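Side-chain contact in threonine phosphate decarboxylase-like enzyme (Sulfurospirillum multivorans, PDB 6OUX), which decarboxylates L-serine O-phosphate to ethanolamine O-phosphate with the help of pyridoxal phosphate, supplying the linker precursor for norcobamide biosynthesis: residues A249-G254 with N276-Y281. Numbering follows the deposited sequence.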
# COMPACT_ATOMS: atom_id res chain seq x y z
N ALA A 249 9.77 3.06 9.21
CA ALA A 249 9.99 1.90 8.35
C ALA A 249 8.72 1.22 7.87
O ALA A 249 8.48 1.14 6.66
CB ALA A 249 10.88 0.88 9.08
N GLY A 250 7.91 0.74 8.82
CA GLY A 250 6.75 -0.08 8.52
C GLY A 250 5.50 0.64 8.05
O GLY A 250 4.43 0.00 7.96
N VAL A 251 5.62 1.97 7.83
CA VAL A 251 4.54 2.79 7.16
C VAL A 251 5.10 3.43 5.90
O VAL A 251 6.08 4.16 5.95
CB VAL A 251 3.75 3.75 8.11
CG1 VAL A 251 4.21 3.59 9.55
CG2 VAL A 251 3.72 5.21 7.65
N ARG A 252 4.50 3.11 4.77
CA ARG A 252 5.07 3.43 3.46
C ARG A 252 4.28 4.54 2.80
O ARG A 252 3.15 4.34 2.40
CB ARG A 252 5.08 2.19 2.55
CG ARG A 252 5.99 1.07 3.05
CD ARG A 252 6.58 0.23 1.91
NE ARG A 252 5.61 0.00 0.84
CZ ARG A 252 5.92 -0.25 -0.44
NH1 ARG A 252 7.19 -0.32 -0.84
NH2 ARG A 252 4.94 -0.45 -1.33
N LEU A 253 4.91 5.71 2.68
CA LEU A 253 4.25 6.90 2.16
C LEU A 253 5.16 7.73 1.29
O LEU A 253 6.29 7.95 1.63
CB LEU A 253 3.88 7.84 3.29
CG LEU A 253 2.81 7.38 4.24
CD1 LEU A 253 2.80 8.32 5.43
CD2 LEU A 253 1.47 7.33 3.55
N GLY A 254 4.62 8.23 0.20
CA GLY A 254 5.37 9.18 -0.60
C GLY A 254 4.37 10.03 -1.33
O GLY A 254 3.15 9.66 -1.40
N ASN A 276 -3.41 3.44 4.92
CA ASN A 276 -3.89 2.66 6.06
C ASN A 276 -4.04 3.62 7.21
O ASN A 276 -3.60 4.77 7.09
CB ASN A 276 -2.98 1.47 6.40
CG ASN A 276 -1.49 1.83 6.47
OD1 ASN A 276 -1.13 2.96 6.61
ND2 ASN A 276 -0.61 0.81 6.37
N GLY A 277 -4.61 3.17 8.32
CA GLY A 277 -4.82 4.04 9.48
C GLY A 277 -3.54 4.71 9.95
O GLY A 277 -3.50 5.92 10.23
N ILE A 278 -2.52 3.91 10.18
CA ILE A 278 -1.29 4.43 10.80
C ILE A 278 -0.62 5.39 9.83
O ILE A 278 -0.08 6.37 10.27
CB ILE A 278 -0.32 3.32 11.30
CG1 ILE A 278 0.87 3.87 12.10
CG2 ILE A 278 0.21 2.48 10.17
CD1 ILE A 278 0.43 4.68 13.31
N GLY A 279 -0.69 5.10 8.52
CA GLY A 279 -0.20 5.96 7.47
C GLY A 279 -0.81 7.34 7.52
O GLY A 279 -0.08 8.36 7.45
N GLU A 280 -2.14 7.36 7.60
CA GLU A 280 -2.88 8.60 7.73
C GLU A 280 -2.52 9.40 8.95
O GLU A 280 -2.35 10.60 8.82
CB GLU A 280 -4.38 8.36 7.75
CG GLU A 280 -5.15 9.64 7.83
CD GLU A 280 -6.65 9.44 7.71
OE1 GLU A 280 -7.13 8.30 7.48
OE2 GLU A 280 -7.34 10.44 7.89
N TYR A 281 -2.46 8.77 10.13
CA TYR A 281 -2.03 9.42 11.35
C TYR A 281 -0.68 10.14 11.08
O TYR A 281 -0.49 11.30 11.42
CB TYR A 281 -1.82 8.42 12.50
CG TYR A 281 -1.13 9.05 13.67
CD1 TYR A 281 -1.86 9.84 14.59
CD2 TYR A 281 0.24 8.99 13.83
CE1 TYR A 281 -1.24 10.48 15.66
CE2 TYR A 281 0.87 9.67 14.89
CZ TYR A 281 0.13 10.42 15.79
OH TYR A 281 0.74 11.07 16.86
O HOH W 1 2.56 1.01 5.11
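Gly279, which lies against Val251 across the contact, gives its backbone N to Asn276 OD1 at 2.9 Å, an N-cap bond that closes the first turn of helix 277-286. The bond is bent, with an angle of 138° at the hydrogen, and the donor is tilted out of the carbonyl plane. The same turn is held by Glu280 N, 3.0 Å from Asn276 O. This is the large domain of a fold type I pyridoxal phosphate enzyme, and the helix start illustrates how a capped turn can offer bare backbone to the methyl groups of a neighbouring loop. Residues 249-254 lead into strand 254-257, the antiparallel strand of the mixed seven-stranded sheet.

Val251 CG2 rests on Gly279 CA at 4.0 Å, in the residue pair whose CA atoms are closest across the contact. The other branch, CG1, as modelled nearly eclipses the backbone N of Val251 (chi1 -3°), an unfavourable torsion that turns it toward Ile278 CG2, 4.2 Å away. The two side chains cross at about a right angle. In Ile278, CG1 stands anti to the backbone N (chi1 -173°), while CG2 occupies the place between N and the carbonyl carbon and makes the touch. Ile278 also packs on Leu67 of helix 53-68. Farther along the loop, Leu253 presses a methyl on the helix backbone, its CD1 lying 3.5 Å from Gly279 O.

Ser243 OG binds both Val251 O and Leu253 N, fixing the loop from within the chain. Asn276 packs against Asn276 of the second subunit, so the helix start borders the dimer interface. Beside the apolar patch a water bridges the segments: it accepts from Arg252 N at 2.9 Å and, more weakly, from Asn276 ND2 at 3.4 Å.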